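Long-range contacts in peptidoglycan-recognition protein (Apis mellifera, PDB 5XZ3), which probably recognises bacterial peptidoglycan as a soluble sensor of the honey bee's innate immune system: residues Ile29-Val34 against Lys101-Ala106; Phe74-Asp79 against Ile105-Asn110. All coordinates share one frame; numbering follows the deposited sequence.

Overall arrangement
From the N terminus, the chain first enters the central sheet in strand 31-38, whose start forms one side of contact 1. It then runs through helix 47-64 to the short strand 74-76, which opens the first segment of contact 2, and on through strand 82-84 to strand 102-107. There contact 1 closes a loop of 66 residues, and contact 2 closes one of 25 that begins inside the first and ends just beyond it, so the loops overlap rather than nest. I105 and A106 belong to both contacts. Strand 102-107 lies between strands 31-38 and 74-76, parallel to each, and a probable hydrogen bond from F74 N to S104 O links the two contacts.

Contact 1: Ile29-Val34 against Lys101-Ala106; sequences IPIPYV and KSISIA
V34 sets CG1 anti to its backbone N (chi1 172°) and CG2 beside that N, so that its two methyls meet different isoleucines of the adjacent strand. I103 holds CG1 between its own N and carbonyl carbon (chi1 53°), a turn that directs this branch to V34 and CG2 to I31. Strands 31-34 and 102-106 are parallel neighbours in the mixed central sheet of the peptidoglycan-recognition fold, which is shared with N-acetylmuramoyl-L-alanine amidases. V34 CG2 lies alongside I103 CG1 at 3.9 Å, and V34 CG1 reaches I105 CD1 at 3.6 Å. At about a right angle to I103, I31 brings CD1 to 3.9 Å from I103 CG2.

The register pairs Y33 with S102 and V34 with I103. Y33 O accepts a hydrogen bond from I103 N (3.3 Å, 148° at the hydrogen) and a CA-H...O contact from S102 CA at 3.1 Å. The bond from Y33 N to K101 O is weak, but the same oxygen touches P32 CG at 3.4 Å and sits at the edge of the Y33 ring, in its plane. Y98 meets this ring edge-to-face and makes a cation-pi contact with K101, while Y33 OH is hydrogen-bonded to the terminal carboxylate of P173. I31 CG2 also presses against S102 CA at 3.5 Å, closer than carbon atoms usually pack.

Contact 2: Phe74-Asp79 against Ile105-Asn110; sequences FLIGGD and IAFIGN
F74, A106, I76 and I108 are joined by a ladder of backbone hydrogen bonds that alternates between the two segments. A106 N donates to F74 O at 2.9 Å, I76 N to A106 O at 2.8 Å, and I108 N to I76 O at 2.9 Å. The last is close to straight, 168° at the hydrogen. It also carries the pairing one step past the end of strand 105-107. A106 O takes a CA-H...O contact from L75 CA at 3.2 Å besides its N-H partner.

The register, F74 with I105, L75 with A106 and I76 with F107, is that of parallel strands within the alpha/beta core of the amidase-like fold, where helices pack on both faces of the sheet. L75 and I108 touch helix 47-64 through I57 and I54; on the other face I105 and F107 meet helix 118-133 through L127 and A124.

Apolar contacts follow this division. I76 CG1 meets I105 CG2 at 3.6 Å, the two side chains crossing obliquely, while I76 CB lies over one face of the F107 ring. I108 has CG1 anti to its carbonyl carbon (chi1 -65°), and its side chain runs back over the I76 carbonyl, its tip CD1 reaching L75 CB at 3.9 Å and also touching G77 CA. An alanine in place of I108 would probably open a gap beside L75 and G77 and deprive I54 of a packing partner.

A water bridges the two segments beyond the strands: it donates to I108 O at 2.8 Å and accepts a weak bond from G78 N.

Contact 1: Ile29-Val34 against Lys101-Ala106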
ATOM      1  N   ILE A  29     -10.868  -9.717  -9.201  1.00 27.97           N
ATOM      2  CA  ILE A  29      -9.505 -10.006  -9.628  1.00 28.24           C
ATOM      3  C   ILE A  29      -9.593 -10.519 -11.060  1.00 28.57           C
ATOM      4  O   ILE A  29     -10.376 -11.422 -11.308  1.00 29.87           O
ATOM      5  CB  ILE A  29      -8.854 -11.040  -8.680  1.00 29.11           C
ATOM      6  CG1 ILE A  29      -8.491 -10.347  -7.366  1.00 30.13           C
ATOM      7  CG2 ILE A  29      -7.632 -11.726  -9.312  1.00 29.41           C
ATOM      8  CD1 ILE A  29      -7.954 -11.298  -6.340  1.00 32.60           C
ATOM      9  N   PRO A  30      -8.781  -9.967 -12.001  1.00 27.98           N
ATOM     10  CA  PRO A  30      -7.660  -9.040 -11.782  1.00 27.23           C
ATOM     11  C   PRO A  30      -8.024  -7.578 -11.490  1.00 26.13           C
ATOM     12  O   PRO A  30      -9.049  -7.063 -11.946  1.00 25.14           O
ATOM     13  CB  PRO A  30      -6.855  -9.160 -13.078  1.00 27.91           C
ATOM     14  CG  PRO A  30      -7.882  -9.498 -14.108  1.00 28.55           C
ATOM     15  CD  PRO A  30      -8.814 -10.444 -13.404  1.00 29.20           C
ATOM     16  N   ILE A  31      -7.158  -6.928 -10.716  1.00 25.62           N
ATOM     17  CA  ILE A  31      -7.357  -5.545 -10.267  1.00 24.81           C
ATOM     18  C   ILE A  31      -6.732  -4.534 -11.263  1.00 24.43           C
ATOM     19  O   ILE A  31      -5.576  -4.699 -11.652  1.00 24.67           O
ATOM     20  CB  ILE A  31      -6.746  -5.379  -8.864  1.00 23.72           C
ATOM     21  CG1 ILE A  31      -7.455  -6.331  -7.878  1.00 24.79           C
ATOM     22  CG2 ILE A  31      -6.839  -3.929  -8.396  1.00 24.03           C
ATOM     23  CD1 ILE A  31      -6.611  -6.765  -6.698  1.00 24.45           C
ATOM     24  N   PRO A  32      -7.495  -3.484 -11.664  1.00 25.09           N
ATOM     25  CA  PRO A  32      -7.003  -2.542 -12.691  1.00 24.76           C
ATOM     26  C   PRO A  32      -6.084  -1.415 -12.220  1.00 24.04           C
ATOM     27  O   PRO A  32      -5.361  -0.867 -13.058  1.00 23.47           O
ATOM     28  CB  PRO A  32      -8.280  -1.945 -13.289  1.00 25.57           C
ATOM     29  CG  PRO A  32      -9.333  -2.140 -12.254  1.00 25.05           C
ATOM     30  CD  PRO A  32      -8.957  -3.369 -11.468  1.00 24.72           C
ATOM     31  N   TYR A  33      -6.119  -1.068 -10.928  1.00 23.39           N
ATOM     32  CA  TYR A  33      -5.345   0.076 -10.403  1.00 23.41           C
ATOM     33  C   TYR A  33      -4.531  -0.263  -9.166  1.00 22.81           C
ATOM     34  O   TYR A  33      -4.936  -1.089  -8.366  1.00 21.49           O
ATOM     35  CB  TYR A  33      -6.287   1.245 -10.039  1.00 24.50           C
ATOM     36  CG  TYR A  33      -6.914   1.894 -11.243  1.00 25.84           C
ATOM     37  CD1 TYR A  33      -6.221   2.870 -11.957  1.00 26.79           C
ATOM     38  CD2 TYR A  33      -8.202   1.539 -11.671  1.00 26.48           C
ATOM     39  CE1 TYR A  33      -6.790   3.477 -13.074  1.00 28.97           C
ATOM     40  CE2 TYR A  33      -8.777   2.140 -12.781  1.00 28.67           C
ATOM     41  CZ  TYR A  33      -8.057   3.106 -13.479  1.00 29.44           C
ATOM     42  OH  TYR A  33      -8.597   3.711 -14.592  1.00 32.46           O
ATOM     43  N   VAL A  34      -3.382   0.403  -9.021  1.00 22.28           N
ATOM     44  CA  VAL A  34      -2.652   0.459  -7.752  1.00 22.22           C
ATOM     45  C   VAL A  34      -2.584   1.937  -7.339  1.00 22.22           C
ATOM     46  O   VAL A  34      -2.191   2.784  -8.147  1.00 22.94           O
ATOM     47  CB  VAL A  34      -1.219  -0.118  -7.895  1.00 22.34           C
ATOM     48  CG1 VAL A  34      -0.396   0.126  -6.626  1.00 20.84           C
ATOM     49  CG2 VAL A  34      -1.272  -1.621  -8.174  1.00 22.80           C
ATOM     50  N   LYS A 101     -11.744  -1.205  -6.967  1.00 27.36           N
ATOM     51  CA  LYS A 101     -11.024  -1.468  -8.216  1.00 27.00           C
ATOM     52  C   LYS A 101      -9.525  -1.195  -8.130  1.00 25.82           C
ATOM     53  O   LYS A 101      -8.875  -0.936  -9.151  1.00 24.25           O
ATOM     54  CB  LYS A 101     -11.669  -0.703  -9.385  1.00 28.85           C
ATOM     55  CG  LYS A 101     -11.815   0.810  -9.208  1.00 29.44           C
ATOM     56  CD  LYS A 101     -12.377   1.428 -10.492  1.00 31.73           C
ATOM     57  CE  LYS A 101     -12.613   2.921 -10.336  1.00 33.09           C
ATOM     58  NZ  LYS A 101     -13.358   3.477 -11.502  1.00 35.72           N
ATOM     59  N   SER A 102      -8.989  -1.266  -6.907  1.00 24.42           N
ATOM     60  CA  SER A 102      -7.566  -0.979  -6.666  1.00 24.58           C
ATOM     61  C   SER A 102      -7.086  -1.655  -5.402  1.00 24.39           C
ATOM     62  O   SER A 102      -7.883  -2.052  -4.554  1.00 24.50           O
ATOM     63  CB  SER A 102      -7.326   0.542  -6.545  1.00 23.92           C
ATOM     64  OG  SER A 102      -7.973   1.066  -5.383  1.00 24.25           O
ATOM     65  N   ILE A 103      -5.774  -1.797  -5.290  1.00 24.37           N
ATOM     66  CA  ILE A 103      -5.146  -1.954  -3.987  1.00 24.26           C
ATOM     67  C   ILE A 103      -4.423  -0.636  -3.705  1.00 24.45           C
ATOM     68  O   ILE A 103      -4.143   0.134  -4.641  1.00 23.67           O
ATOM     69  CB  ILE A 103      -4.175  -3.150  -3.936  1.00 26.17           C
ATOM     70  CG1 ILE A 103      -3.153  -3.072  -5.059  1.00 26.13           C
ATOM     71  CG2 ILE A 103      -4.933  -4.500  -3.968  1.00 26.71           C
ATOM     72  CD1 ILE A 103      -1.773  -3.485  -4.608  1.00 28.36           C
ATOM     73  N   SER A 104      -4.142  -0.372  -2.436  1.00 23.49           N
ATOM     74  CA  SER A 104      -3.293   0.752  -2.092  1.00 24.24           C
ATOM     75  C   SER A 104      -1.965   0.280  -1.528  1.00 24.77           C
ATOM     76  O   SER A 104      -1.887  -0.771  -0.870  1.00 26.10           O
ATOM     77  CB  SER A 104      -3.995   1.706  -1.131  1.00 24.61           C
ATOM     78  OG  SER A 104      -4.428   1.027   0.056  1.00 25.31           O
ATOM     79  N   ILE A 105      -0.909   1.044  -1.814  1.00 24.12           N
ATOM     80  CA  ILE A 105       0.401   0.781  -1.231  1.00 23.67           C
ATOM     81  C   ILE A 105       0.747   2.054  -0.461  1.00 24.29           C
ATOM     82  O   ILE A 105       0.895   3.129  -1.062  1.00 23.79           O
ATOM     83  CB  ILE A 105       1.474   0.461  -2.290  1.00 23.90           C
ATOM     84  CG1 ILE A 105       1.071  -0.798  -3.112  1.00 24.17           C
ATOM     85  CG2 ILE A 105       2.843   0.293  -1.620  1.00 25.11           C
ATOM     86  CD1 ILE A 105       2.002  -1.180  -4.261  1.00 24.32           C
ATOM     87  N   ALA A 106       0.829   1.931   0.861  1.00 23.06           N
ATOM     88  CA  ALA A 106       1.021   3.098   1.696  1.00 23.66           C
ATOM     89  C   ALA A 106       2.429   3.086   2.260  1.00 23.90           C
ATOM     90  O   ALA A 106       2.801   2.197   3.026  1.00 23.70           O
ATOM     91  CB  ALA A 106      -0.018   3.175   2.823  1.00 23.31           C
TER

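Contact 2: Phe74-Asp79 against Ile105-Asn110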
ATOM      1  N   PHE A  74      -1.515  -2.703   1.433  1.00 22.65           N
ATOM      2  CA  PHE A  74      -0.156  -2.996   1.879  1.00 23.55           C
ATOM      3  C   PHE A  74       0.521  -1.745   2.407  1.00 24.28           C
ATOM      4  O   PHE A  74       0.213  -0.629   1.971  1.00 24.53           O
ATOM      5  CB  PHE A  74       0.668  -3.579   0.735  1.00 23.64           C
ATOM      6  CG  PHE A  74       0.159  -4.890   0.229  1.00 23.83           C
ATOM      7  CD1 PHE A  74       0.518  -6.088   0.871  1.00 24.85           C
ATOM      8  CD2 PHE A  74      -0.714  -4.941  -0.862  1.00 23.96           C
ATOM      9  CE1 PHE A  74       0.027  -7.325   0.422  1.00 24.36           C
ATOM     10  CE2 PHE A  74      -1.203  -6.171  -1.308  1.00 24.00           C
ATOM     11  CZ  PHE A  74      -0.819  -7.358  -0.673  1.00 24.41           C
ATOM     12  N   LEU A  75       1.466  -1.931   3.322  1.00 25.12           N
ATOM     13  CA  LEU A  75       2.227  -0.797   3.866  1.00 25.35           C
ATOM     14  C   LEU A  75       3.715  -1.077   3.667  1.00 25.49           C
ATOM     15  O   LEU A  75       4.141  -2.227   3.690  1.00 25.09           O
ATOM     16  CB  LEU A  75       1.886  -0.538   5.342  1.00 25.46           C
ATOM     17  CG  LEU A  75       0.412  -0.168   5.594  1.00 25.65           C
ATOM     18  CD1 LEU A  75      -0.359  -1.427   5.983  1.00 26.41           C
ATOM     19  CD2 LEU A  75       0.285   0.883   6.684  1.00 26.15           C
ATOM     20  N   ILE A  76       4.484  -0.018   3.422  1.00 26.21           N
ATOM     21  CA  ILE A  76       5.927  -0.129   3.207  1.00 27.06           C
ATOM     22  C   ILE A  76       6.592   0.597   4.387  1.00 28.30           C
ATOM     23  O   ILE A  76       6.358   1.778   4.597  1.00 28.39           O
ATOM     24  CB  ILE A  76       6.376   0.503   1.852  1.00 27.53           C
ATOM     25  CG1 ILE A  76       5.573  -0.013   0.631  1.00 27.18           C
ATOM     26  CG2 ILE A  76       7.892   0.379   1.636  1.00 27.97           C
ATOM     27  CD1 ILE A  76       5.570  -1.513   0.357  1.00 27.03           C
ATOM     28  N   GLY A  77       7.390  -0.129   5.162  1.00 29.93           N
ATOM     29  CA  GLY A  77       8.119   0.456   6.296  1.00 31.68           C
ATOM     30  C   GLY A  77       9.476   0.972   5.848  1.00 32.41           C
ATOM     31  O   GLY A  77       9.999   0.538   4.825  1.00 31.42           O
ATOM     32  N   GLY A  78      10.054   1.893   6.623  1.00 33.83           N
ATOM     33  CA  GLY A  78      11.416   2.392   6.363  1.00 35.41           C
ATOM     34  C   GLY A  78      12.469   1.321   6.538  1.00 37.27           C
ATOM     35  O   GLY A  78      13.620   1.500   6.140  1.00 38.71           O
ATOM     36  N   ASP A  79      12.071   0.190   7.122  1.00 38.59           N
ATOM     37  CA  ASP A  79      12.913  -1.007   7.169  1.00 39.81           C
ATOM     38  C   ASP A  79      13.061  -1.682   5.800  1.00 39.98           C
ATOM     39  O   ASP A  79      13.881  -2.587   5.638  1.00 41.34           O
ATOM     40  CB  ASP A  79      12.382  -2.001   8.215  1.00 40.43           C
ATOM     41  CG  ASP A  79      10.946  -2.482   7.931  1.00 39.14           C
ATOM     42  OD1 ASP A  79      10.240  -1.931   7.065  1.00 37.97           O
ATOM     43  OD2 ASP A  79      10.510  -3.434   8.603  1.00 39.51           O
ATOM     44  N   ILE A 105      -0.909   1.044  -1.814  1.00 24.12           N
ATOM     45  CA  ILE A 105       0.401   0.781  -1.231  1.00 23.67           C
ATOM     46  C   ILE A 105       0.747   2.054  -0.461  1.00 24.29           C
ATOM     47  O   ILE A 105       0.895   3.129  -1.062  1.00 23.79           O
ATOM     48  CB  ILE A 105       1.474   0.461  -2.290  1.00 23.90           C
ATOM     49  CG1 ILE A 105       1.071  -0.798  -3.112  1.00 24.17           C
ATOM     50  CG2 ILE A 105       2.843   0.293  -1.620  1.00 25.11           C
ATOM     51  CD1 ILE A 105       2.002  -1.180  -4.261  1.00 24.32           C
ATOM     52  N   ALA A 106       0.829   1.931   0.861  1.00 23.06           N
ATOM     53  CA  ALA A 106       1.021   3.098   1.696  1.00 23.66           C
ATOM     54  C   ALA A 106       2.429   3.086   2.260  1.00 23.90           C
ATOM     55  O   ALA A 106       2.801   2.197   3.026  1.00 23.70           O
ATOM     56  CB  ALA A 106      -0.018   3.175   2.823  1.00 23.31           C
ATOM     57  N   PHE A 107       3.197   4.105   1.886  1.00 23.48           N
ATOM     58  CA  PHE A 107       4.536   4.325   2.422  1.00 24.07           C
ATOM     59  C   PHE A 107       4.376   4.972   3.797  1.00 24.58           C
ATOM     60  O   PHE A 107       3.730   6.009   3.922  1.00 25.41           O
ATOM     61  CB  PHE A 107       5.311   5.282   1.502  1.00 24.54           C
ATOM     62  CG  PHE A 107       5.828   4.648   0.236  1.00 25.03           C
ATOM     63  CD1 PHE A 107       4.952   4.241  -0.787  1.00 24.69           C
ATOM     64  CD2 PHE A 107       7.208   4.502   0.040  1.00 25.06           C
ATOM     65  CE1 PHE A 107       5.452   3.673  -1.965  1.00 24.17           C
ATOM     66  CE2 PHE A 107       7.705   3.934  -1.126  1.00 25.10           C
ATOM     67  CZ  PHE A 107       6.825   3.524  -2.130  1.00 24.95           C
ATOM     68  N   ILE A 108       4.951   4.350   4.819  1.00 25.34           N
ATOM     69  CA  ILE A 108       4.802   4.828   6.199  1.00 26.01           C
ATOM     70  C   ILE A 108       5.699   6.056   6.382  1.00 26.38           C
ATOM     71  O   ILE A 108       6.903   5.959   6.321  1.00 26.36           O
ATOM     72  CB  ILE A 108       5.102   3.709   7.229  1.00 26.57           C
ATOM     73  CG1 ILE A 108       4.058   2.576   7.098  1.00 26.38           C
ATOM     74  CG2 ILE A 108       5.111   4.256   8.662  1.00 26.57           C
ATOM     75  CD1 ILE A 108       4.536   1.242   7.644  1.00 27.28           C
ATOM     76  N   GLY A 109       5.076   7.211   6.552  1.00 27.09           N
ATOM     77  CA  GLY A 109       5.807   8.442   6.764  1.00 28.63           C
ATOM     78  C   GLY A 109       5.115   9.575   6.073  1.00 28.92           C
ATOM     79  O   GLY A 109       3.967   9.436   5.623  1.00 28.32           O
ATOM     80  N   ASN A 110       5.818  10.703   6.003  1.00 29.44           N
ATOM     81  CA  ASN A 110       5.342  11.879   5.298  1.00 28.91           C
ATOM     82  C   ASN A 110       6.381  12.179   4.243  1.00 28.81           C
ATOM     83  O   ASN A 110       7.514  12.554   4.570  1.00 28.89           O
ATOM     84  CB  ASN A 110       5.206  13.057   6.278  1.00 30.39           C
ATOM     85  CG  ASN A 110       4.649  14.314   5.633  1.00 30.89           C
ATOM     86  OD1 ASN A 110       4.751  14.530   4.420  1.00 30.22           O
ATOM     87  ND2 ASN A 110       4.066  15.173   6.463  1.00 31.30           N
TER
HETATM   88  O   HOH W   1       8.775   4.520   7.770  1.00 33.81           O